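Local structure of SnoaL-like domain-containing protein (Sphaerobacter thermophilus, 5TGN) at residues G33-P38 with L104-L109; H72-H77 with W92-D97; N18-S23 with E54-A59; T61-E66 with H77-T82. The protein is of unknown function but carries a SnoaL-like domain of the NTF2 clan, a fold that in many relatives encloses a pocket for small molecules. All coordinates share one frame; numbering follows the deposited sequence.

Contact 1: G33-P38 with L104-L109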
loop_
_atom_site.group_PDB
_atom_site.type_symbol
_atom_site.label_atom_id
_atom_site.label_comp_id
_atom_site.label_asym_id
_atom_site.label_seq_id
_atom_site.Cartn_x
_atom_site.Cartn_y
_atom_site.Cartn_z
ATOM N N GLY A 33 0.793 11.725 -17.379
ATOM C CA GLY A 33 1.283 11.852 -16.024
ATOM C C GLY A 33 0.860 10.649 -15.200
ATOM O O GLY A 33 0.041 9.831 -15.619
ATOM N N GLU A 34 1.430 10.524 -14.007
ATOM C CA GLU A 34 1.138 9.327 -13.239
ATOM C C GLU A 34 1.261 9.566 -11.742
ATOM O O GLU A 34 1.980 10.460 -11.277
ATOM C CB GLU A 34 2.069 8.185 -13.638
ATOM C CG GLU A 34 3.494 8.465 -13.257
ATOM C CD GLU A 34 4.464 7.466 -13.847
ATOM O OE1 GLU A 34 4.126 6.840 -14.882
ATOM O OE2 GLU A 34 5.573 7.318 -13.280
ATOM N N ILE A 35 0.599 8.687 -10.990
ATOM C CA ILE A 35 0.785 8.573 -9.547
ATOM C C ILE A 35 1.420 7.221 -9.262
ATOM O O ILE A 35 0.972 6.194 -9.790
ATOM C CB ILE A 35 -0.541 8.697 -8.788
ATOM C CG1 ILE A 35 -1.162 10.074 -9.021
ATOM C CG2 ILE A 35 -0.318 8.450 -7.291
ATOM C CD1 ILE A 35 -2.496 10.242 -8.297
ATOM N N ILE A 36 2.463 7.213 -8.442
ATOM C CA ILE A 36 3.052 5.965 -7.948
ATOM C C ILE A 36 2.667 5.868 -6.485
ATOM O O ILE A 36 2.960 6.785 -5.698
ATOM C CB ILE A 36 4.578 5.939 -8.099
ATOM C CG1 ILE A 36 5.004 6.469 -9.478
ATOM C CG2 ILE A 36 5.119 4.507 -7.802
ATOM C CD1 ILE A 36 6.493 6.090 -9.879
ATOM N N ALA A 37 2.035 4.779 -6.116
ATOM C CA ALA A 37 1.497 4.704 -4.765
ATOM C C ALA A 37 1.712 3.284 -4.275
ATOM O O ALA A 37 2.081 2.422 -5.079
ATOM C CB ALA A 37 0.006 5.092 -4.760
ATOM N N PRO A 38 1.517 2.993 -2.981
ATOM C CA PRO A 38 1.706 1.607 -2.508
ATOM C C PRO A 38 0.805 0.615 -3.231
ATOM O O PRO A 38 -0.346 0.915 -3.546
ATOM C CB PRO A 38 1.335 1.692 -1.027
ATOM C CG PRO A 38 1.595 3.108 -0.630
ATOM C CD PRO A 38 1.247 3.923 -1.870
ATOM N N LEU A 104 3.504 12.057 -9.534
ATOM C CA LEU A 104 3.355 12.231 -8.096
ATOM C C LEU A 104 3.705 10.904 -7.436
ATOM O O LEU A 104 3.134 9.864 -7.783
ATOM C CB LEU A 104 1.933 12.687 -7.732
ATOM C CG LEU A 104 1.540 12.459 -6.263
ATOM C CD1 LEU A 104 2.372 13.310 -5.338
ATOM C CD2 LEU A 104 0.034 12.693 -6.075
ATOM N N THR A 105 4.684 10.924 -6.529
ATOM C CA THR A 105 5.059 9.735 -5.756
ATOM C C THR A 105 4.556 9.925 -4.328
ATOM O O THR A 105 4.775 10.984 -3.732
ATOM C CB THR A 105 6.584 9.534 -5.759
ATOM O OG1 THR A 105 7.059 9.315 -7.100
ATOM C CG2 THR A 105 6.994 8.337 -4.887
ATOM N N ILE A 106 3.887 8.921 -3.775
ATOM C CA ILE A 106 3.270 9.054 -2.455
ATOM C C ILE A 106 3.936 8.059 -1.508
ATOM O O ILE A 106 3.718 6.848 -1.619
ATOM C CB ILE A 106 1.749 8.840 -2.506
ATOM C CG1 ILE A 106 1.153 9.724 -3.604
ATOM C CG2 ILE A 106 1.102 9.188 -1.129
ATOM C CD1 ILE A 106 -0.377 9.551 -3.754
ATOM N N ASN A 107 4.737 8.564 -0.577
ATOM C CA ASN A 107 5.466 7.727 0.381
ATOM C C ASN A 107 4.827 7.855 1.753
ATOM O O ASN A 107 4.673 8.971 2.262
ATOM C CB ASN A 107 6.926 8.152 0.495
ATOM C CG ASN A 107 7.727 7.902 -0.775
ATOM O OD1 ASN A 107 7.666 6.828 -1.362
ATOM N ND2 ASN A 107 8.527 8.877 -1.164
ATOM N N HIS A 108 4.486 6.727 2.358
ATOM C CA HIS A 108 4.123 6.739 3.772
ATOM C C HIS A 108 5.373 6.905 4.624
ATOM O O HIS A 108 6.358 6.185 4.446
ATOM C CB HIS A 108 3.396 5.456 4.162
ATOM C CG HIS A 108 2.032 5.336 3.555
ATOM N ND1 HIS A 108 0.885 5.205 4.310
ATOM C CD2 HIS A 108 1.629 5.360 2.267
ATOM C CE1 HIS A 108 -0.162 5.124 3.510
ATOM N NE2 HIS A 108 0.263 5.214 2.265
ATOM N N LEU A 109 5.324 7.844 5.561
ATOM C CA LEU A 109 6.407 8.081 6.498
ATOM C C LEU A 109 6.140 7.316 7.790
ATOM O O LEU A 109 5.032 6.833 8.035
ATOM C CB LEU A 109 6.548 9.580 6.776
ATOM C CG LEU A 109 6.735 10.479 5.543
ATOM C CD1 LEU A 109 6.769 11.944 6.003
ATOM C CD2 LEU A 109 8.029 10.123 4.871
#
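Leu104 meets strand 33-37 with both backbone polar groups. Its N donates to Glu34 O at 2.8 Å, and its O receives Ile36 N at the same length. That oxygen has a second neighbour in Ile35 CA, a CA-H...O contact of 3.2 Å. The Leu104 side chain has CG anti to the backbone N (chi1 161°) and lies beside that of Ile35, pointing the same way, with CD2 4.1 Å from Ile35 CG1. Thr105 pairs with Ile36 on the opposite face of the sheet, where both side chains pack on Val39 of the second subunit. The strand axes are 11° apart, which identifies strands 33-37 and 100-108 as the one parallel pair of neighbours in an otherwise antiparallel, NTF2-like sheet. Ile106 N then donates to Ile36 O at 3.0 Å, with a C=O...N angle of 176°. On the face bearing Ile35, Ile106 CD1 comes within 3.7 Å of Ile35 CG2, the two side chains crossing obliquely, and both touching Phe52 of helix 46-54. An alanine in place of Ile35 would probably open a gap beside Leu104 CD2 and Ile106 CD1 and weaken the packing against Tyr13, Ile49 and Phe52. The side chains of His108 and Pro38 cross at about a right angle, CD2 of His108 being 3.7 Å from Pro38 CG, while His108 NE2 is hydrogen-bonded to a bound glycerol.

Contact 2: H72-H77 with W92-D97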
loop_
_atom_site.group_PDB
_atom_site.type_symbol
_atom_site.label_atom_id
_atom_site.label_comp_id
_atom_site.label_asym_id
_atom_site.label_seq_id
_atom_site.Cartn_x
_atom_site.Cartn_y
_atom_site.Cartn_z
ATOM N N HIS A 72 10.305 22.970 -10.611
ATOM C CA HIS A 72 9.978 21.685 -11.205
ATOM C C HIS A 72 9.810 20.546 -10.208
ATOM O O HIS A 72 9.444 19.445 -10.623
ATOM C CB HIS A 72 11.043 21.312 -12.241
ATOM C CG HIS A 72 11.302 22.411 -13.235
ATOM N ND1 HIS A 72 12.387 23.259 -13.145
ATOM C CD2 HIS A 72 10.582 22.835 -14.301
ATOM C CE1 HIS A 72 12.340 24.136 -14.134
ATOM N NE2 HIS A 72 11.253 23.903 -14.847
ATOM N N ARG A 73 10.025 20.768 -8.915
ATOM C CA ARG A 73 9.835 19.676 -7.970
ATOM C C ARG A 73 9.304 20.237 -6.666
ATOM O O ARG A 73 9.763 21.283 -6.206
ATOM C CB ARG A 73 11.137 18.904 -7.741
ATOM C CG ARG A 73 11.013 17.679 -6.838
ATOM C CD ARG A 73 12.318 16.865 -6.889
ATOM N NE ARG A 73 12.317 15.733 -5.961
ATOM C CZ ARG A 73 12.779 15.784 -4.709
ATOM N NH1 ARG A 73 13.289 16.920 -4.223
ATOM N NH2 ARG A 73 12.730 14.702 -3.935
ATOM N N VAL A 74 8.322 19.552 -6.076
ATOM C CA VAL A 74 7.786 19.950 -4.775
ATOM C C VAL A 74 7.691 18.708 -3.891
ATOM O O VAL A 74 7.200 17.660 -4.334
ATOM C CB VAL A 74 6.403 20.619 -4.920
ATOM C CG1 VAL A 74 5.812 20.929 -3.558
ATOM C CG2 VAL A 74 6.502 21.907 -5.759
ATOM N N VAL A 75 8.128 18.831 -2.640
ATOM C CA VAL A 75 7.882 17.823 -1.618
ATOM C C VAL A 75 7.002 18.434 -0.536
ATOM O O VAL A 75 7.390 19.428 0.098
ATOM C CB VAL A 75 9.187 17.289 -1.023
ATOM C CG1 VAL A 75 8.903 16.198 0.027
ATOM C CG2 VAL A 75 10.108 16.776 -2.134
ATOM N N LEU A 76 5.834 17.826 -0.304
ATOM C CA LEU A 76 4.992 18.165 0.844
ATOM C C LEU A 76 4.992 17.008 1.835
ATOM O O LEU A 76 4.979 15.843 1.433
ATOM C CB LEU A 76 3.542 18.445 0.440
ATOM C CG LEU A 76 3.282 19.422 -0.705
ATOM C CD1 LEU A 76 1.781 19.468 -0.976
ATOM C CD2 LEU A 76 3.860 20.817 -0.373
ATOM N N HIS A 77 5.014 17.332 3.125
ATOM C CA HIS A 77 4.732 16.376 4.185
ATOM C C HIS A 77 3.413 16.767 4.829
ATOM O O HIS A 77 3.098 17.957 4.942
ATOM C CB HIS A 77 5.848 16.340 5.225
ATOM C CG HIS A 77 7.101 15.678 4.735
ATOM N ND1 HIS A 77 8.153 15.365 5.564
ATOM C CD2 HIS A 77 7.459 15.254 3.496
ATOM C CE1 HIS A 77 9.110 14.783 4.858
ATOM N NE2 HIS A 77 8.712 14.704 3.598
ATOM N N TRP A 92 4.375 13.677 -0.205
ATOM C CA TRP A 92 3.981 13.779 -1.613
ATOM C C TRP A 92 5.136 14.413 -2.381
ATOM O O TRP A 92 5.550 15.532 -2.064
ATOM C CB TRP A 92 2.718 14.636 -1.779
ATOM C CG TRP A 92 1.446 14.046 -1.213
ATOM C CD1 TRP A 92 0.513 13.278 -1.881
ATOM C CD2 TRP A 92 0.937 14.223 0.119
ATOM N NE1 TRP A 92 -0.525 12.952 -1.032
ATOM C CE2 TRP A 92 -0.285 13.517 0.200
ATOM C CE3 TRP A 92 1.400 14.910 1.249
ATOM C CZ2 TRP A 92 -1.056 13.481 1.377
ATOM C CZ3 TRP A 92 0.641 14.870 2.412
ATOM C CH2 TRP A 92 -0.573 14.149 2.467
ATOM N N ILE A 93 5.659 13.718 -3.383
ATOM C CA ILE A 93 6.760 14.255 -4.196
ATOM C C ILE A 93 6.200 14.521 -5.582
ATOM O O ILE A 93 5.839 13.574 -6.280
ATOM C CB ILE A 93 7.956 13.294 -4.275
ATOM C CG1 ILE A 93 8.448 12.923 -2.862
ATOM C CG2 ILE A 93 9.102 13.902 -5.145
ATOM C CD1 ILE A 93 9.521 11.801 -2.870
ATOM N N PHE A 94 6.135 15.796 -5.991
ATOM C CA PHE A 94 5.579 16.198 -7.286
ATOM C C PHE A 94 6.721 16.546 -8.238
ATOM O O PHE A 94 7.537 17.425 -7.927
ATOM C CB PHE A 94 4.681 17.431 -7.158
ATOM C CG PHE A 94 3.479 17.253 -6.306
ATOM C CD1 PHE A 94 2.237 16.973 -6.885
ATOM C CD2 PHE A 94 3.553 17.426 -4.928
ATOM C CE1 PHE A 94 1.087 16.836 -6.086
ATOM C CE2 PHE A 94 2.417 17.261 -4.119
ATOM C CZ PHE A 94 1.196 16.967 -4.683
ATOM N N ASP A 95 6.777 15.877 -9.395
ATOM C CA ASP A 95 7.630 16.302 -10.513
ATOM C C ASP A 95 6.757 17.025 -11.535
ATOM O O ASP A 95 5.768 16.459 -12.018
ATOM C CB ASP A 95 8.341 15.107 -11.169
ATOM C CG ASP A 95 9.200 14.319 -10.176
ATOM O OD1 ASP A 95 10.122 14.924 -9.580
ATOM O OD2 ASP A 95 8.943 13.104 -9.963
ATOM N N VAL A 96 7.134 18.259 -11.878
ATOM C CA VAL A 96 6.302 19.159 -12.671
ATOM C C VAL A 96 7.061 19.549 -13.929
ATOM O O VAL A 96 8.273 19.790 -13.885
ATOM C CB VAL A 96 5.901 20.409 -11.856
ATOM C CG1 VAL A 96 5.247 21.496 -12.745
ATOM C CG2 VAL A 96 5.031 19.996 -10.667
ATOM N N ASP A 97 6.349 19.597 -15.053
ATOM C CA ASP A 97 6.913 20.124 -16.283
ATOM C C ASP A 97 5.793 20.745 -17.106
ATOM O O ASP A 97 4.686 20.207 -17.165
ATOM C CB ASP A 97 7.640 19.034 -17.084
ATOM C CG ASP A 97 8.648 19.615 -18.081
ATOM O OD1 ASP A 97 9.011 20.803 -17.948
ATOM O OD2 ASP A 97 9.090 18.886 -18.995
HETATM O O HOH W 1 11.265 16.926 -11.031
HETATM O O HOH W 2 11.502 13.503 -7.638
#
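Trp92 turns the edge of its indole to Leu76 O and to His77 C, with CE3 4.2 Å from Leu76 CB. Its backbone N and O both bond to Leu76, an antiparallel hydrogen-bonded pair. Phe94 makes the next such pair, with Val74; its N-H reaches Val74 O at 2.7 Å and is almost straight (175°). That carbonyl oxygen also lies in the plane of the Phe94 ring, at its edge, while CE2 touches Leu76 CD1 at 3.9 Å. The pairs belong to the beta hairpin of strands 73-81 and 88-97, whose Val74, Leu76 and Phe94 side chains pack against helix 6-18. His72 O accepts Val96 N from 36° above the carbonyl plane, and His72 CB is 3.6 Å from Val96 O, which lies at the imidazole edge, in its plane. On the other face the extended Arg73 runs beside Ile93, NE 3.8 Å from CG2, with Val75 CG2 over one guanidinium face. Water 2 links Arg73 NE (2.9 Å) to Asp95 OD1 (2.8 Å), the direct 4.3 Å from NE to OD1 being beyond a salt bridge. An alanine at Arg73 would probably uncover Val75 CG2 and Ile93 CG2, and leave Asp95 without this nearby positive charge.

Contact 3: N18-S23 with E54-A59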
loop_
_atom_site.group_PDB
_atom_site.type_symbol
_atom_site.label_atom_id
_atom_site.label_comp_id
_atom_site.label_asym_id
_atom_site.label_seq_id
_atom_site.Cartn_x
_atom_site.Cartn_y
_atom_site.Cartn_z
ATOM N N ASN A 18 -8.782 16.569 -0.752
ATOM C CA ASN A 18 -9.681 16.832 0.384
ATOM C C ASN A 18 -11.131 16.968 -0.053
ATOM O O ASN A 18 -12.046 16.678 0.726
ATOM C CB ASN A 18 -9.263 18.104 1.127
ATOM C CG ASN A 18 -8.107 17.861 2.059
ATOM O OD1 ASN A 18 -8.087 16.852 2.752
ATOM N ND2 ASN A 18 -7.135 18.764 2.074
ATOM N N GLY A 19 -11.365 17.439 -1.275
ATOM C CA GLY A 19 -12.711 17.556 -1.787
ATOM C C GLY A 19 -13.228 16.313 -2.475
ATOM O O GLY A 19 -14.296 16.370 -3.088
ATOM N N ARG A 20 -12.496 15.201 -2.399
ATOM C CA ARG A 20 -12.824 13.935 -3.058
ATOM C C ARG A 20 -12.895 14.070 -4.580
ATOM O O ARG A 20 -13.474 13.216 -5.261
ATOM C CB ARG A 20 -14.134 13.350 -2.515
ATOM C CG ARG A 20 -14.157 13.173 -1.001
ATOM C CD ARG A 20 -14.740 11.825 -0.599
ATOM N NE ARG A 20 -13.922 10.736 -1.117
ATOM C CZ ARG A 20 -14.076 9.456 -0.800
ATOM N NH1 ARG A 20 -15.031 9.079 0.045
ATOM N NH2 ARG A 20 -13.269 8.554 -1.336
ATOM N N ASP A 21 -12.285 15.118 -5.129
ATOM C CA ASP A 21 -12.561 15.557 -6.494
ATOM C C ASP A 21 -11.535 14.905 -7.410
ATOM O O ASP A 21 -10.512 15.492 -7.749
ATOM C CB ASP A 21 -12.541 17.074 -6.551
ATOM C CG ASP A 21 -12.789 17.616 -7.938
ATOM O OD1 ASP A 21 -13.107 16.837 -8.870
ATOM O OD2 ASP A 21 -12.650 18.837 -8.097
ATOM N N GLY A 22 -11.822 13.672 -7.836
ATOM C CA GLY A 22 -10.857 12.945 -8.660
ATOM C C GLY A 22 -10.611 13.590 -10.013
ATOM O O GLY A 22 -9.481 13.586 -10.517
ATOM N N SER A 23 -11.662 14.151 -10.625
ATOM C CA SER A 23 -11.490 14.797 -11.924
ATOM C C SER A 23 -10.671 16.068 -11.804
ATOM O O SER A 23 -9.801 16.336 -12.638
ATOM C CB SER A 23 -12.839 15.131 -12.561
ATOM O OG SER A 23 -13.623 13.973 -12.757
ATOM N N GLU A 54 -10.591 8.324 -6.235
ATOM C CA GLU A 54 -11.929 7.933 -5.806
ATOM C C GLU A 54 -11.911 6.719 -4.876
ATOM O O GLU A 54 -12.851 6.536 -4.098
ATOM C CB GLU A 54 -12.806 7.664 -7.042
ATOM C CG GLU A 54 -13.418 8.966 -7.603
ATOM C CD GLU A 54 -13.750 8.923 -9.104
ATOM O OE1 GLU A 54 -14.236 9.961 -9.614
ATOM O OE2 GLU A 54 -13.518 7.880 -9.774
ATOM N N ALA A 55 -10.860 5.900 -4.918
ATOM C CA ALA A 55 -10.778 4.722 -4.056
ATOM C C ALA A 55 -10.380 5.041 -2.608
ATOM O O ALA A 55 -10.469 4.146 -1.749
ATOM C CB ALA A 55 -9.798 3.722 -4.671
ATOM N N ALA A 56 -9.975 6.285 -2.317
ATOM C CA ALA A 56 -9.575 6.690 -0.966
ATOM C C ALA A 56 -10.760 6.686 0.000
ATOM O O ALA A 56 -11.886 7.005 -0.384
ATOM C CB ALA A 56 -8.969 8.099 -0.995
ATOM N N PRO A 57 -10.532 6.355 1.267
ATOM C CA PRO A 57 -11.586 6.529 2.277
ATOM C C PRO A 57 -11.822 8.003 2.538
ATOM O O PRO A 57 -10.932 8.820 2.267
ATOM C CB PRO A 57 -10.997 5.842 3.516
ATOM C CG PRO A 57 -9.516 5.983 3.341
ATOM C CD PRO A 57 -9.279 5.832 1.862
ATOM N N PRO A 58 -13.013 8.388 3.037
ATOM C CA PRO A 58 -13.162 9.731 3.616
ATOM C C PRO A 58 -11.989 10.052 4.525
ATOM O O PRO A 58 -11.666 9.290 5.445
ATOM C CB PRO A 58 -14.479 9.633 4.395
ATOM C CG PRO A 58 -15.252 8.609 3.641
ATOM C CD PRO A 58 -14.259 7.607 3.132
ATOM N N ALA A 59 -11.312 11.156 4.231
ATOM C CA ALA A 59 -10.100 11.532 4.941
ATOM C C ALA A 59 -9.899 13.022 4.755
ATOM O O ALA A 59 -10.400 13.610 3.798
ATOM C CB ALA A 59 -8.888 10.744 4.421
HETATM O O HOH W 3 -11.815 16.429 3.584
HETATM O O HOH W 4 -14.354 12.049 -8.343
#
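Arg20 and Pro58 meet where a Schellman motif closes helix 6-18: Arg20 is the C-prime residue, with positive phi (60°), and Asp21 N bonds back to Arg16 O. The turn lies beside the irregular segment that follows helix 46-54. Van der Waals packing brings Arg20 to the proline ring. Its chain is bent at chi2 (-136°) and chi3 (62°), placing CD and NE off an extended course, and NH1 arrives 3.5 Å from Pro58 CD. Pro57 C and Pro58 N lie over one face of the guanidinium. Since the arginine is poorly ordered, the positions of its terminal nitrogens, including a doubtful approach to Ala56 O, carry little weight.

Polar links between the segments run through water. Water 3 donates to Asn18 O at 2.9 Å and to Ala59 O at 3.2 Å, tying the last helical turn to the residue before strand 60-69. Asn18 OD1 itself is hydrogen-bonded to Thr61 N. Within 18-23, Asp21 is the N-cap of helix 22-26, its OD1 taking Gly24 N and its OD2 forming a salt bridge with Arg16. Beyond the contact, Pro58 packs on His108 of the fourth subunit. Gly22 N, weakly bonded to Arg20 O at 3.1 Å, also donates to water 4 at 3.0 Å; water 4 in turn donates to Glu54 OE1, at a very short 2.4 Å whose exact length is doubtful.

Contact 4: T61-E66 with H77-T82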
loop_
_atom_site.group_PDB
_atom_site.type_symbol
_atom_site.label_atom_id
_atom_site.label_comp_id
_atom_site.label_asym_id
_atom_site.label_seq_id
_atom_site.Cartn_x
_atom_site.Cartn_y
_atom_site.Cartn_z
ATOM N N THR A 61 -6.631 15.874 4.704
ATOM C CA THR A 61 -5.189 16.021 4.585
ATOM C C THR A 61 -4.819 17.420 5.043
ATOM O O THR A 61 -5.166 18.396 4.372
ATOM C CB THR A 61 -4.749 15.808 3.140
ATOM O OG1 THR A 61 -5.160 14.513 2.691
ATOM C CG2 THR A 61 -3.254 15.962 3.031
ATOM N N ALA A 62 -4.098 17.523 6.159
ATOM C CA ALA A 62 -3.802 18.811 6.775
ATOM C C ALA A 62 -2.367 18.799 7.320
ATOM O O ALA A 62 -1.570 17.898 7.017
ATOM C CB ALA A 62 -4.837 19.130 7.864
ATOM N N GLN A 63 -2.047 19.828 8.113
ATOM C CA GLN A 63 -0.700 20.075 8.644
ATOM C C GLN A 63 0.366 19.915 7.562
ATOM O O GLN A 63 1.373 19.224 7.739
ATOM C CB GLN A 63 -0.394 19.162 9.826
ATOM C CG GLN A 63 -1.345 19.292 11.015
ATOM C CD GLN A 63 -1.079 18.221 12.052
ATOM O OE1 GLN A 63 -1.928 17.369 12.308
ATOM N NE2 GLN A 63 0.118 18.240 12.632
ATOM N N ILE A 64 0.124 20.552 6.418
ATOM C CA ILE A 64 1.052 20.458 5.301
ATOM C C ILE A 64 2.290 21.292 5.589
ATOM O O ILE A 64 2.201 22.477 5.922
ATOM C CB ILE A 64 0.377 20.904 4.007
ATOM C CG1 ILE A 64 -0.782 19.951 3.682
ATOM C CG2 ILE A 64 1.405 20.919 2.878
ATOM C CD1 ILE A 64 -0.312 18.591 3.164
ATOM N N ALA A 65 3.452 20.667 5.498
ATOM C CA ALA A 65 4.711 21.388 5.505
ATOM C C ALA A 65 5.306 21.272 4.112
ATOM O O ALA A 65 5.417 20.168 3.565
ATOM C CB ALA A 65 5.674 20.848 6.565
ATOM N N GLU A 66 5.633 22.413 3.525
ATOM C CA GLU A 66 6.249 22.460 2.206
ATOM C C GLU A 66 7.742 22.283 2.439
ATOM O O GLU A 66 8.430 23.220 2.838
ATOM C CB GLU A 66 5.878 23.775 1.510
ATOM C CG GLU A 66 4.433 24.219 1.897
ATOM C CD GLU A 66 3.793 25.304 1.004
ATOM O OE1 GLU A 66 4.459 26.325 0.694
ATOM O OE2 GLU A 66 2.595 25.141 0.638
ATOM N N HIS A 77 5.014 17.332 3.125
ATOM C CA HIS A 77 4.732 16.376 4.185
ATOM C C HIS A 77 3.413 16.767 4.829
ATOM O O HIS A 77 3.098 17.957 4.942
ATOM C CB HIS A 77 5.848 16.340 5.225
ATOM C CG HIS A 77 7.101 15.678 4.735
ATOM N ND1 HIS A 77 8.153 15.365 5.564
ATOM C CD2 HIS A 77 7.459 15.254 3.496
ATOM C CE1 HIS A 77 9.110 14.783 4.858
ATOM N NE2 HIS A 77 8.712 14.704 3.598
ATOM N N GLY A 78 2.623 15.771 5.216
ATOM C CA GLY A 78 1.323 16.099 5.773
ATOM C C GLY A 78 0.799 14.973 6.635
ATOM O O GLY A 78 1.408 13.906 6.746
ATOM N N VAL A 79 -0.339 15.237 7.271
ATOM C CA VAL A 79 -1.010 14.272 8.130
ATOM C C VAL A 79 -2.363 13.995 7.494
ATOM O O VAL A 79 -3.107 14.931 7.188
ATOM C CB VAL A 79 -1.153 14.801 9.578
ATOM C CG1 VAL A 79 -1.859 13.778 10.477
ATOM C CG2 VAL A 79 0.197 15.166 10.150
ATOM N N VAL A 80 -2.679 12.728 7.281
ATOM C CA VAL A 80 -3.992 12.325 6.773
ATOM C C VAL A 80 -4.792 11.725 7.930
ATOM O O VAL A 80 -4.354 10.747 8.545
ATOM C CB VAL A 80 -3.871 11.328 5.612
ATOM C CG1 VAL A 80 -5.279 10.848 5.168
ATOM C CG2 VAL A 80 -3.126 11.974 4.430
ATOM N N GLN A 81 -5.929 12.333 8.262
ATOM C CA GLN A 81 -6.804 11.816 9.298
ATOM C C GLN A 81 -8.087 11.249 8.700
ATOM O O GLN A 81 -8.596 11.749 7.691
ATOM C CB GLN A 81 -7.129 12.909 10.319
ATOM C CG GLN A 81 -5.873 13.308 11.091
ATOM C CD GLN A 81 -6.120 14.406 12.082
ATOM O OE1 GLN A 81 -6.045 15.584 11.736
ATOM N NE2 GLN A 81 -6.424 14.034 13.327
ATOM N N THR A 82 -8.616 10.223 9.351
ATOM C CA THR A 82 -9.833 9.528 8.952
ATOM C C THR A 82 -10.737 9.328 10.154
ATOM O O THR A 82 -10.333 9.563 11.302
ATOM C CB THR A 82 -9.513 8.158 8.335
ATOM O OG1 THR A 82 -8.767 7.389 9.285
ATOM C CG2 THR A 82 -8.735 8.284 6.992
#
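Gln63 leans its side chain over Val79. CB starts 4.1 Å from Val79 CG2. With CG beside the backbone N and anti to the carbonyl carbon (chi1 -59°), CG itself stays farther off, 4.5 Å from that methyl. The extended chain then brings the amide back: CD is 3.8 Å from Val79 CG2, and OE1 comes nearest at 3.7 Å. NE2 remains 4.0 Å from Val79 CG2, so the amide lies mainly against CG2, with OE1 also near CB and CG1.

The backbone explains why Gln63 is placed there. Ala62 and Val79 exchange two hydrogen bonds, as do Ala65 and His77, yet the register slips by one residue between these pairs, the evidence for a beta bulge. Gln63 takes a left-handed conformation (phi 45°), so that Gln63 and Ile64 together stand opposite Gly78. Ile64 CD1 lies 4.0 Å from Gly78 CA, and a CB on the glycine would lie 2.7 Å from Ile64 CD1, a clash. On the face that bears Thr61 and Val80, Thr61 OG1 touches Val80 CG2 at 3.7 Å, the two side chains crossing.

These strands form an antiparallel hairpin, their directions 170° apart. Strand 60-69 is outermost in the sheet of this chain, strand 73-81 is bonded on its other side to strand 88-97, and Thr61 touches both Trp92 of that strand and Ile14 of helix 6-18.

Contacts 1, 2 and 4 lie on one sheet. Between contacts 1 and 2, whose centres are 11 Å apart, Thr105 O and Ile93 N form a probable hydrogen bond of 2.9 Å. Contacts 2 and 4 share His77, and Trp92 CH2 reaches Thr61 CG2 at 3.3 Å. Contact 3 lies off the sheet but joins contact 4 where Asn18 OD1 meets Thr61 N at 2.6 Å; its nearest atoms stay about 8 Å from those of contacts 1 and 2. Glycerol, probably from the crystallisation liquor, comes with its nearest atoms to about 4 Å from the side chains of Trp92 and Val80 and is bonded to His108, which may mark a pocket, although no active site is established.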